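Local coordinates for protein exocyst complex component EXO70 (Saccharomyces cerevisiae, PDB 2B1E) that helps tether secretory vesicles to sites of exocytosis as a subunit of the exocyst complex and takes part in assembling that complex, at residues Ile27-Gly32 with Thr42-Lys47; Lys31-Val36 with Glu83-Val88; Cys375-Ala380 with Glu446-Arg451; Glu432-Leu435 with Gly441-Arg444. All blocks are in the same frame, centred on the assembly; numbering follows the deposited sequence.

Contact 1: Ile27-Gly32 with Thr42-Lys47; sequences IILQKG and TQVVHK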
loop_
_atom_site.group_PDB
_atom_site.type_symbol
_atom_site.label_atom_id
_atom_site.label_comp_id
_atom_site.label_asym_id
_atom_site.label_seq_id
_atom_site.Cartn_x
_atom_site.Cartn_y
_atom_site.Cartn_z
ATOM N N ILE A 27 43.704 -48.201 18.971
ATOM C CA ILE A 27 43.132 -48.483 20.279
ATOM C C ILE A 27 42.624 -47.179 20.883
ATOM O O ILE A 27 41.530 -47.118 21.456
ATOM C CB ILE A 27 44.184 -49.166 21.198
ATOM C CG1 ILE A 27 44.435 -50.590 20.687
ATOM C CG2 ILE A 27 43.702 -49.170 22.652
ATOM C CD1 ILE A 27 45.533 -51.360 21.407
ATOM N N ILE A 28 43.407 -46.121 20.736
ATOM C CA ILE A 28 43.000 -44.819 21.262
ATOM C C ILE A 28 41.723 -44.357 20.561
ATOM O O ILE A 28 40.710 -44.026 21.206
ATOM C CB ILE A 28 44.104 -43.764 21.042
ATOM C CG1 ILE A 28 45.362 -44.158 21.823
ATOM C CG2 ILE A 28 43.606 -42.391 21.488
ATOM C CD1 ILE A 28 46.522 -43.192 21.666
ATOM N N LEU A 29 41.771 -44.345 19.234
ATOM C CA LEU A 29 40.629 -43.913 18.435
ATOM C C LEU A 29 39.363 -44.731 18.726
ATOM O O LEU A 29 38.250 -44.207 18.653
ATOM C CB LEU A 29 40.979 -43.994 16.945
ATOM C CG LEU A 29 42.015 -42.979 16.446
ATOM C CD1 LEU A 29 42.419 -43.317 15.017
ATOM C CD2 LEU A 29 41.431 -41.555 16.521
ATOM N N GLN A 30 39.551 -46.003 19.065
ATOM C CA GLN A 30 38.454 -46.926 19.370
ATOM C C GLN A 30 37.598 -46.458 20.547
ATOM O O GLN A 30 36.421 -46.815 20.638
ATOM C CB GLN A 30 39.021 -48.316 19.678
ATOM C CG GLN A 30 37.985 -49.414 19.920
ATOM C CD GLN A 30 37.483 -50.054 18.629
ATOM O OE1 GLN A 30 38.275 -50.525 17.801
ATOM N NE2 GLN A 30 36.160 -50.088 18.457
ATOM N N LYS A 31 38.187 -45.656 21.437
ATOM C CA LYS A 31 37.476 -45.150 22.611
ATOM C C LYS A 31 36.403 -44.124 22.257
ATOM O O LYS A 31 35.510 -43.854 23.059
ATOM C CB LYS A 31 38.461 -44.528 23.600
ATOM C CG LYS A 31 39.594 -45.444 24.026
ATOM C CD LYS A 31 40.720 -44.651 24.674
ATOM C CE LYS A 31 41.926 -45.537 24.984
ATOM N NZ LYS A 31 42.994 -44.796 25.723
ATOM N N GLY A 32 36.492 -43.537 21.068
ATOM C CA GLY A 32 35.485 -42.568 20.676
ATOM C C GLY A 32 35.888 -41.125 20.888
ATOM O O GLY A 32 36.709 -40.818 21.747
ATOM N N THR A 42 41.317 -35.749 16.374
ATOM C CA THR A 42 41.758 -35.371 15.034
ATOM C C THR A 42 43.276 -35.373 14.946
ATOM O O THR A 42 43.841 -35.563 13.863
ATOM C CB THR A 42 41.258 -33.984 14.602
ATOM O OG1 THR A 42 41.707 -32.995 15.533
ATOM C CG2 THR A 42 39.735 -33.969 14.506
ATOM N N GLN A 43 43.939 -35.163 16.080
ATOM C CA GLN A 43 45.395 -35.160 16.091
ATOM C C GLN A 43 45.919 -36.567 15.814
ATOM O O GLN A 43 46.925 -36.745 15.118
ATOM C CB GLN A 43 45.924 -34.663 17.438
ATOM C CG GLN A 43 47.408 -34.377 17.411
ATOM C CD GLN A 43 47.784 -33.454 16.263
ATOM O OE1 GLN A 43 47.235 -32.351 16.122
ATOM N NE2 GLN A 43 48.721 -33.902 15.430
ATOM N N VAL A 44 45.249 -37.576 16.360
ATOM C CA VAL A 44 45.677 -38.947 16.109
ATOM C C VAL A 44 45.435 -39.307 14.641
ATOM O O VAL A 44 46.262 -39.966 14.006
ATOM C CB VAL A 44 44.943 -39.942 17.017
ATOM C CG1 VAL A 44 45.216 -41.369 16.546
ATOM C CG2 VAL A 44 45.421 -39.767 18.456
ATOM N N VAL A 45 44.307 -38.873 14.088
ATOM C CA VAL A 45 44.043 -39.162 12.685
ATOM C C VAL A 45 45.138 -38.483 11.840
ATOM O O VAL A 45 45.599 -39.045 10.850
ATOM C CB VAL A 45 42.649 -38.663 12.269
ATOM C CG1 VAL A 45 42.393 -38.988 10.806
ATOM C CG2 VAL A 45 41.574 -39.348 13.140
ATOM N N HIS A 46 45.564 -37.282 12.231
ATOM C CA HIS A 46 46.622 -36.590 11.481
ATOM C C HIS A 46 47.911 -37.433 11.511
ATOM O O HIS A 46 48.617 -37.532 10.506
ATOM C CB HIS A 46 46.928 -35.194 12.068
ATOM C CG HIS A 46 45.883 -34.156 11.784
ATOM N ND1 HIS A 46 45.280 -34.019 10.553
ATOM C CD2 HIS A 46 45.364 -33.176 12.565
ATOM C CE1 HIS A 46 44.434 -33.004 10.588
ATOM N NE2 HIS A 46 44.466 -32.475 11.798
ATOM N N LYS A 47 48.224 -38.022 12.663
ATOM C CA LYS A 47 49.423 -38.854 12.781
ATOM C C LYS A 47 49.378 -39.989 11.763
ATOM O O LYS A 47 50.369 -40.287 11.108
ATOM C CB LYS A 47 49.539 -39.456 14.188
ATOM C CG LYS A 47 50.012 -38.495 15.276
ATOM C CD LYS A 47 51.529 -38.411 15.309
ATOM C CE LYS A 47 52.018 -37.538 16.457
ATOM N NZ LYS A 47 53.510 -37.523 16.532
#

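Contact 2: Lys31-Val36 with Glu83-Val88; sequences KGINQV and EAQLRV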
loop_
_atom_site.group_PDB
_atom_site.type_symbol
_atom_site.label_atom_id
_atom_site.label_comp_id
_atom_site.label_asym_id
_atom_site.label_seq_id
_atom_site.Cartn_x
_atom_site.Cartn_y
_atom_site.Cartn_z
ATOM N N LYS A 31 38.187 -45.656 21.437
ATOM C CA LYS A 31 37.476 -45.150 22.611
ATOM C C LYS A 31 36.403 -44.124 22.257
ATOM O O LYS A 31 35.510 -43.854 23.059
ATOM C CB LYS A 31 38.461 -44.528 23.600
ATOM C CG LYS A 31 39.594 -45.444 24.026
ATOM C CD LYS A 31 40.720 -44.651 24.674
ATOM C CE LYS A 31 41.926 -45.537 24.984
ATOM N NZ LYS A 31 42.994 -44.796 25.723
ATOM N N GLY A 32 36.492 -43.537 21.068
ATOM C CA GLY A 32 35.485 -42.568 20.676
ATOM C C GLY A 32 35.888 -41.125 20.888
ATOM O O GLY A 32 36.709 -40.818 21.747
ATOM N N ILE A 33 35.288 -40.234 20.107
ATOM C CA ILE A 33 35.584 -38.809 20.180
ATOM C C ILE A 33 35.433 -38.168 21.562
ATOM O O ILE A 33 36.300 -37.404 21.985
ATOM C CB ILE A 33 34.710 -38.013 19.162
ATOM C CG1 ILE A 33 35.044 -38.470 17.736
ATOM C CG2 ILE A 33 34.961 -36.505 19.313
ATOM C CD1 ILE A 33 34.094 -37.964 16.672
ATOM N N ASN A 34 34.344 -38.462 22.274
ATOM C CA ASN A 34 34.157 -37.847 23.588
ATOM C C ASN A 34 35.175 -38.292 24.637
ATOM O O ASN A 34 35.602 -37.494 25.464
ATOM C CB ASN A 34 32.739 -38.111 24.120
ATOM C CG ASN A 34 31.669 -37.351 23.349
ATOM O OD1 ASN A 34 31.853 -36.186 22.967
ATOM N ND2 ASN A 34 30.533 -38.000 23.139
ATOM N N GLN A 35 35.558 -39.563 24.624
ATOM C CA GLN A 35 36.527 -40.047 25.611
ATOM C C GLN A 35 37.936 -39.546 25.316
ATOM O O GLN A 35 38.683 -39.163 26.219
ATOM C CB GLN A 35 36.535 -41.568 25.649
ATOM C CG GLN A 35 37.228 -42.119 26.881
ATOM C CD GLN A 35 37.310 -43.619 26.872
ATOM O OE1 GLN A 35 36.301 -44.308 26.702
ATOM N NE2 GLN A 35 38.517 -44.145 27.060
ATOM N N VAL A 36 38.280 -39.531 24.034
ATOM C CA VAL A 36 39.591 -39.089 23.591
ATOM C C VAL A 36 39.756 -37.582 23.665
ATOM O O VAL A 36 40.811 -37.087 24.063
ATOM C CB VAL A 36 39.843 -39.522 22.125
ATOM C CG1 VAL A 36 41.229 -39.069 21.673
ATOM C CG2 VAL A 36 39.695 -41.026 22.001
ATOM N N GLU A 83 37.298 -40.725 10.059
ATOM C CA GLU A 83 36.719 -39.529 9.467
ATOM C C GLU A 83 35.201 -39.679 9.334
ATOM O O GLU A 83 34.466 -38.705 9.463
ATOM C CB GLU A 83 37.388 -39.230 8.112
ATOM C CG GLU A 83 38.789 -38.633 8.302
ATOM C CD GLU A 83 39.585 -38.433 7.009
ATOM O OE1 GLU A 83 40.625 -37.750 7.065
ATOM O OE2 GLU A 83 39.195 -38.955 5.953
ATOM N N ALA A 84 34.730 -40.903 9.102
ATOM C CA ALA A 84 33.295 -41.130 8.982
ATOM C C ALA A 84 32.657 -40.830 10.344
ATOM O O ALA A 84 31.545 -40.316 10.423
ATOM C CB ALA A 84 33.018 -42.578 8.556
ATOM N N GLN A 85 33.380 -41.137 11.412
ATOM C CA GLN A 85 32.895 -40.880 12.766
ATOM C C GLN A 85 32.821 -39.376 13.029
ATOM O O GLN A 85 31.925 -38.897 13.738
ATOM C CB GLN A 85 33.819 -41.559 13.782
ATOM C CG GLN A 85 33.501 -41.252 15.237
ATOM C CD GLN A 85 32.064 -41.554 15.615
ATOM O OE1 GLN A 85 31.542 -42.639 15.324
ATOM N NE2 GLN A 85 31.412 -40.599 16.273
ATOM N N LEU A 86 33.771 -38.637 12.456
ATOM C CA LEU A 86 33.801 -37.190 12.594
ATOM C C LEU A 86 32.567 -36.583 11.942
ATOM O O LEU A 86 32.010 -35.608 12.441
ATOM C CB LEU A 86 35.071 -36.622 11.956
ATOM C CG LEU A 86 36.317 -36.836 12.821
ATOM C CD1 LEU A 86 37.558 -36.473 12.026
ATOM C CD2 LEU A 86 36.213 -35.992 14.083
ATOM N N ARG A 87 32.139 -37.169 10.828
ATOM C CA ARG A 87 30.958 -36.681 10.136
ATOM C C ARG A 87 29.702 -36.982 10.941
ATOM O O ARG A 87 28.824 -36.135 11.050
ATOM C CB ARG A 87 30.839 -37.314 8.752
ATOM C CG ARG A 87 31.918 -36.870 7.789
ATOM C CD ARG A 87 31.683 -37.416 6.385
ATOM N NE ARG A 87 32.930 -37.366 5.638
ATOM C CZ ARG A 87 33.768 -38.390 5.516
ATOM N NH1 ARG A 87 33.485 -39.559 6.078
ATOM N NH2 ARG A 87 34.911 -38.231 4.860
ATOM N N VAL A 88 29.609 -38.195 11.479
ATOM C CA VAL A 88 28.456 -38.583 12.296
ATOM C C VAL A 88 28.330 -37.615 13.477
ATOM O O VAL A 88 27.247 -37.115 13.801
ATOM C CB VAL A 88 28.629 -40.031 12.868
ATOM C CG1 VAL A 88 27.525 -40.324 13.884
ATOM C CG2 VAL A 88 28.581 -41.043 11.740
#

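Contact 3: Cys375-Ala380 with Glu446-Arg451; sequences CIDTLA and ERLKKR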
loop_
_atom_site.group_PDB
_atom_site.type_symbol
_atom_site.label_atom_id
_atom_site.label_comp_id
_atom_site.label_asym_id
_atom_site.label_seq_id
_atom_site.Cartn_x
_atom_site.Cartn_y
_atom_site.Cartn_z
ATOM N N CYS A 375 -10.416 11.628 -6.572
ATOM C CA CYS A 375 -11.525 10.689 -6.443
ATOM C C CYS A 375 -12.844 11.416 -6.190
ATOM O O CYS A 375 -13.872 11.088 -6.792
ATOM C CB CYS A 375 -11.261 9.702 -5.297
ATOM S SG CYS A 375 -10.127 8.333 -5.701
ATOM N N ILE A 376 -12.819 12.396 -5.290
ATOM C CA ILE A 376 -14.021 13.153 -4.972
ATOM C C ILE A 376 -14.429 14.013 -6.166
ATOM O O ILE A 376 -15.617 14.176 -6.432
ATOM C CB ILE A 376 -13.808 14.011 -3.708
ATOM C CG1 ILE A 376 -13.550 13.082 -2.516
ATOM C CG2 ILE A 376 -15.039 14.864 -3.428
ATOM C CD1 ILE A 376 -13.046 13.795 -1.275
ATOM N N ASP A 377 -13.449 14.546 -6.894
ATOM C CA ASP A 377 -13.750 15.342 -8.084
ATOM C C ASP A 377 -14.442 14.454 -9.119
ATOM O O ASP A 377 -15.419 14.858 -9.764
ATOM C CB ASP A 377 -12.471 15.891 -8.726
ATOM C CG ASP A 377 -11.991 17.185 -8.093
ATOM O OD1 ASP A 377 -12.713 17.765 -7.254
ATOM O OD2 ASP A 377 -10.876 17.624 -8.453
ATOM N N THR A 378 -13.913 13.246 -9.289
ATOM C CA THR A 378 -14.452 12.304 -10.261
ATOM C C THR A 378 -15.881 11.919 -9.914
ATOM O O THR A 378 -16.727 11.798 -10.796
ATOM C CB THR A 378 -13.565 11.037 -10.345
ATOM O OG1 THR A 378 -12.223 11.432 -10.654
ATOM C CG2 THR A 378 -14.080 10.088 -11.432
ATOM N N LEU A 379 -16.149 11.723 -8.631
ATOM C CA LEU A 379 -17.495 11.374 -8.186
ATOM C C LEU A 379 -18.487 12.500 -8.502
ATOM O O LEU A 379 -19.552 12.271 -9.085
ATOM C CB LEU A 379 -17.499 11.110 -6.676
ATOM C CG LEU A 379 -18.882 10.921 -6.046
ATOM C CD1 LEU A 379 -19.554 9.648 -6.596
ATOM C CD2 LEU A 379 -18.727 10.840 -4.543
ATOM N N ALA A 380 -18.135 13.720 -8.109
ATOM C CA ALA A 380 -19.001 14.867 -8.336
ATOM C C ALA A 380 -19.297 15.114 -9.814
ATOM O O ALA A 380 -20.461 15.219 -10.201
ATOM C CB ALA A 380 -18.389 16.126 -7.701
ATOM N N GLU A 446 -13.570 22.559 -0.844
ATOM C CA GLU A 446 -14.350 23.783 -0.691
ATOM C C GLU A 446 -14.606 24.349 -2.079
ATOM O O GLU A 446 -15.698 24.842 -2.364
ATOM C CB GLU A 446 -13.617 24.808 0.179
ATOM C CG GLU A 446 -13.618 24.460 1.664
ATOM C CD GLU A 446 -15.022 24.316 2.239
ATOM O OE1 GLU A 446 -15.800 25.298 2.204
ATOM O OE2 GLU A 446 -15.355 23.219 2.728
ATOM N N ARG A 447 -13.606 24.261 -2.949
ATOM C CA ARG A 447 -13.777 24.760 -4.303
ATOM C C ARG A 447 -14.861 23.954 -5.008
ATOM O O ARG A 447 -15.650 24.505 -5.768
ATOM C CB ARG A 447 -12.461 24.691 -5.088
ATOM C CG ARG A 447 -11.509 25.849 -4.797
ATOM C CD ARG A 447 -10.498 26.041 -5.925
ATOM N NE ARG A 447 -9.401 25.076 -5.888
ATOM C CZ ARG A 447 -8.437 25.075 -4.969
ATOM N NH1 ARG A 447 -8.433 25.986 -4.004
ATOM N NH2 ARG A 447 -7.465 24.174 -5.024
ATOM N N LEU A 448 -14.901 22.648 -4.751
ATOM C CA LEU A 448 -15.914 21.784 -5.355
ATOM C C LEU A 448 -17.313 22.223 -4.927
ATOM O O LEU A 448 -18.210 22.364 -5.758
ATOM C CB LEU A 448 -15.722 20.327 -4.923
ATOM C CG LEU A 448 -15.456 19.257 -5.987
ATOM C CD1 LEU A 448 -15.819 17.899 -5.400
ATOM C CD2 LEU A 448 -16.269 19.514 -7.250
ATOM N N LYS A 449 -17.491 22.435 -3.624
ATOM C CA LYS A 449 -18.785 22.834 -3.092
ATOM C C LYS A 449 -19.239 24.194 -3.603
ATOM O O LYS A 449 -20.421 24.396 -3.872
ATOM C CB LYS A 449 -18.755 22.843 -1.563
ATOM C CG LYS A 449 -18.353 21.500 -0.954
ATOM C CD LYS A 449 -18.571 21.460 0.558
ATOM C CE LYS A 449 -17.890 22.614 1.262
ATOM N NZ LYS A 449 -18.078 22.558 2.741
ATOM N N LYS A 450 -18.308 25.132 -3.742
ATOM C CA LYS A 450 -18.675 26.451 -4.231
ATOM C C LYS A 450 -19.181 26.381 -5.665
ATOM O O LYS A 450 -20.064 27.146 -6.054
ATOM C CB LYS A 450 -17.483 27.409 -4.118
ATOM C CG LYS A 450 -17.161 27.743 -2.669
ATOM C CD LYS A 450 -15.874 28.540 -2.519
ATOM C CE LYS A 450 -15.536 28.699 -1.042
ATOM N NZ LYS A 450 -14.217 29.343 -0.838
ATOM N N ARG A 451 -18.625 25.465 -6.452
ATOM C CA ARG A 451 -19.051 25.309 -7.844
ATOM C C ARG A 451 -20.536 24.980 -7.886
ATOM O O ARG A 451 -21.294 25.607 -8.626
ATOM C CB ARG A 451 -18.270 24.181 -8.534
ATOM C CG ARG A 451 -18.719 23.885 -9.968
ATOM C CD ARG A 451 -18.255 22.496 -10.429
ATOM N NE ARG A 451 -16.797 22.386 -10.489
ATOM C CZ ARG A 451 -16.144 21.251 -10.716
ATOM N NH1 ARG A 451 -16.820 20.122 -10.900
ATOM N NH2 ARG A 451 -14.814 21.243 -10.778
#

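Contact 4: Glu432-Leu435 with Gly441-Arg444; sequences ELNL and GHSR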
loop_
_atom_site.group_PDB
_atom_site.type_symbol
_atom_site.label_atom_id
_atom_site.label_comp_id
_atom_site.label_asym_id
_atom_site.label_seq_id
_atom_site.Cartn_x
_atom_site.Cartn_y
_atom_site.Cartn_z
ATOM N N GLU A 432 -9.590 9.003 8.861
ATOM C CA GLU A 432 -8.212 9.420 8.662
ATOM C C GLU A 432 -8.143 10.328 7.439
ATOM O O GLU A 432 -7.176 11.065 7.251
ATOM C CB GLU A 432 -7.321 8.195 8.442
ATOM C CG GLU A 432 -5.832 8.494 8.526
ATOM C CD GLU A 432 -5.374 8.754 9.953
ATOM O OE1 GLU A 432 -5.382 7.806 10.765
ATOM O OE2 GLU A 432 -5.011 9.906 10.264
ATOM N N LEU A 433 -9.176 10.268 6.608
ATOM C CA LEU A 433 -9.224 11.087 5.405
ATOM C C LEU A 433 -9.058 12.561 5.747
ATOM O O LEU A 433 -8.381 13.298 5.033
ATOM C CB LEU A 433 -10.546 10.862 4.657
ATOM C CG LEU A 433 -10.704 9.485 3.998
ATOM C CD1 LEU A 433 -12.104 9.351 3.407
ATOM C CD2 LEU A 433 -9.629 9.303 2.916
ATOM N N ASN A 434 -9.665 12.978 6.854
ATOM C CA ASN A 434 -9.595 14.371 7.285
ATOM C C ASN A 434 -8.156 14.866 7.412
ATOM O O ASN A 434 -7.828 15.971 6.971
ATOM C CB ASN A 434 -10.329 14.546 8.619
ATOM C CG ASN A 434 -10.658 15.999 8.915
ATOM O OD1 ASN A 434 -10.966 16.768 8.003
ATOM N ND2 ASN A 434 -10.612 16.378 10.190
ATOM N N LEU A 435 -7.297 14.042 8.002
ATOM C CA LEU A 435 -5.898 14.406 8.185
ATOM C C LEU A 435 -5.077 14.283 6.910
ATOM O O LEU A 435 -4.096 15.001 6.730
ATOM C CB LEU A 435 -5.269 13.545 9.279
ATOM C CG LEU A 435 -5.920 13.672 10.659
ATOM C CD1 LEU A 435 -5.130 12.849 11.666
ATOM C CD2 LEU A 435 -5.956 15.133 11.082
ATOM N N GLY A 441 -6.119 19.516 0.083
ATOM C CA GLY A 441 -7.335 18.734 -0.080
ATOM C C GLY A 441 -8.614 19.437 0.333
ATOM O O GLY A 441 -9.554 19.557 -0.454
ATOM N N HIS A 442 -8.666 19.897 1.576
ATOM C CA HIS A 442 -9.858 20.586 2.049
ATOM C C HIS A 442 -10.193 21.799 1.191
ATOM O O HIS A 442 -11.356 22.053 0.902
ATOM C CB HIS A 442 -9.677 21.009 3.500
ATOM C CG HIS A 442 -9.767 19.872 4.465
ATOM N ND1 HIS A 442 -10.931 19.165 4.670
ATOM C CD2 HIS A 442 -8.839 19.315 5.278
ATOM C CE1 HIS A 442 -10.717 18.222 5.571
ATOM N NE2 HIS A 442 -9.456 18.291 5.956
ATOM N N SER A 443 -9.176 22.542 0.776
ATOM C CA SER A 443 -9.416 23.715 -0.052
ATOM C C SER A 443 -10.001 23.302 -1.403
ATOM O O SER A 443 -10.812 24.027 -1.981
ATOM C CB SER A 443 -8.122 24.505 -0.255
ATOM O OG SER A 443 -7.211 23.793 -1.069
ATOM N N ARG A 444 -9.598 22.142 -1.912
ATOM C CA ARG A 444 -10.137 21.671 -3.187
ATOM C C ARG A 444 -11.597 21.289 -2.991
ATOM O O ARG A 444 -12.441 21.570 -3.845
ATOM C CB ARG A 444 -9.356 20.466 -3.708
ATOM C CG ARG A 444 -8.003 20.822 -4.307
ATOM C CD ARG A 444 -7.282 19.596 -4.857
ATOM N NE ARG A 444 -8.028 18.961 -5.941
ATOM C CZ ARG A 444 -7.576 17.939 -6.663
ATOM N NH1 ARG A 444 -6.372 17.428 -6.421
ATOM N NH2 ARG A 444 -8.326 17.424 -7.629
#

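Contact 1: Ile27-Gly32 with Thr42-Lys47
Leu29 and Val44 join the two long arms of a helical hairpin in the N-terminal region of the chain. Helix 15-30 runs into the turn, and helix 38-56 runs back in the opposite direction. The one-turn helix 33-36 lies between them. The backbones come nearest at this pair, with Leu29 CA 7.5 Å from Val44 CA. The two side chains reach toward each other, tip to tip. Val44 CG1 does most of the touching. It sits 3.6 Å from Leu29 CG and 3.7 Å from Leu29 CD1, and Leu29 CD2 is 3.8 Å from the same methyl. One valine branch thus rests against the whole fork of the leucine. That branch stands anti to the backbone N of Val44 (chi1 169°). Leu29 CD2 also meets Val45 CG2, at 4.0 Å. Ile28 CG2 approaches the other valine branch, Val44 CG2, more loosely at 4.4 Å. All of this is apolar, and no hydrogen bond crosses between the segments. Gly32, with a positive phi of 98°, is the first residue to leave the helical backbone angles, where the chain turns. Tyr25 of helix 15-30 also touches Val44. Ser82 of helix 66-94 packs on both Leu29 and Val45, and Ile79 of the same helix adds to the cover of Val45. Helix 117-132 packs here as well, with Tyr129 on Val45 and Thr42.

Contact 2: Lys31-Val36 with Glu83-Val88
Ile33 CD1 meets Gln85 CG at 3.6 Å, the closest approach between the two segments. The side chains pass each other at a slant. Ile33 CG1 is 4.0 Å from Gln85 CG, so the last two carbons of the isoleucine both lie by the glutamine methylene. Gln85 sends CG out anti to its own backbone N (chi1 174°), then bends at chi2 (55°). The bend folds the amide back over the isoleucine tip, with Gln85 NE2 3.8 Å from Ile33 CD1. The backbone is touched too, for Gln85 O lies 3.8 Å from Ile33 CD1. Leu86 brings CD2 to the same methyl, 3.9 Å from Ile33 CD1. In the next shell, Leu38 and Tyr41 of helix 38-56 pack on Ile33. Tyr41 also touches Gln85, and Leu38 touches Leu86. Tyr129 and Phe130 of helix 117-132 cover another part of Leu86. Ile33 is placed by the start of its short helix: Gly32 holds the N-cap position, and its carbonyl O accepts a bond from Val36 N. One residue further on, Asn34 OD1 is hydrogen-bonded to Tyr89 OH, a second tie to helix 66-94. No hydrogen bond links the two segments. Between them the short helix is held by van der Waals contact alone, chiefly with the glutamine methylene and the leucine methyl, with the glutamine amide N and backbone O alongside.

Contact 3: Cys375-Ala380 with Glu446-Arg451
Leu448 is the residue most buried by this contact, and Asp377 and Ala380 follow. The leucine projects between these two residues, which lie one turn apart on the facing helix. Its CD1 methyl is 3.9 Å from Ala380 CB, and Leu448 CD2 is 4.0 Å from the same carbon. Ile376 adds a third wall, with CG2 3.7 Å from Leu448 CD1. Leu448 has a chi1 of -120°, far from any staggered position, consistent with tight packing here. Asp377 passes the leucine at a slant, and its OD1 is 3.4 Å from Leu448 CG. This is a contact between an oxygen and a carbon, not a polar bond. Over these two segments the helices run almost parallel, 14° apart, with axes 11.1 Å apart at their closest. Both belong to the C-terminal part of Exo70, a rod built of helical bundles. Helix 410-429, which comes between them in the sequence, packs on both: its Val424 touches Ile376 and its Leu421 touches Leu448. Both carboxylate oxygens of Asp377 have hydrogen-bond partners outside the two segments. OD2 accepts a bond from Thr353 N and forms a salt bridge with Arg444 NH2. Arg451 lays one face of its guanidinium over Leu448 CD2, which stands 3.7 Å above that plane toward its rim. Arg451 NH2 remains 5.4 Å from Asp377 OD1, too far for a direct ion pair.

Contact 4: Glu432-Leu435 with Gly441-Arg444
His442 and Asn434 meet through one hydrogen bond, the only one between the two segments. The donor is His442 NE2, and the acceptor is the backbone carbonyl Asn434 O, 3.0 Å away. The bond is moderately bent, with an N-H...O angle of 147°. At the acceptor the approach is good: the donor lies in the carbonyl plane, on a lone pair, with a C=O...N angle of 132°. At the ring it is less regular, because the oxygen is tilted 23° out of the imidazole plane. The bond uses the N-H on NE2 and should limit rotation of the ring.

Contacts between flat groups come next. The Asn434 amide crosses the imidazole at nearly a right angle. Asn434 OD1 lies at the ring edge, near the ring plane, but is modelled too close to it for the detail to be trusted.

Apolar contacts come from outside the two segments. Val428 of helix 410-429 touches both Asn434 and His442, and Leu437 touches the histidine.

Arg444, elsewhere on helix 440-473, adds ionic and polar ties. It makes a salt bridge from NH2 to Asp374 OD1 of helix 364-391, and a hydrogen bond from NE to Thr353 OG1.

The whole is a local side-chain to main-chain bridge at the surface. A histidine near the start of a long helix holds the short helix 433-436 in the connection that leads from helix 410-429 into helix 440-473.

Overall arrangement
Contacts 1 and 2 lie together in the N-terminal region, their centres about 8 Å apart, and share Lys31 and Gly32. Contacts 3 and 4 form a second pair in the C-terminal region, with centres about 12 Å apart. They share helix 440-473 and the Asp377-Arg444 salt bridge. The centres of contacts 1 and 3 are about 87 Å apart, on opposite sides of the centre of this elongated molecule. Contact 3 is fully buried, contact 2 buried, contact 1 partly so, and contact 4 at the surface. Contacts 1 and 2 hold helices 15-30 and 33-36 by mainly apolar contact, contact 3 adds a buried carboxylate beside its leucine, and contact 4 relies on a hydrogen bond.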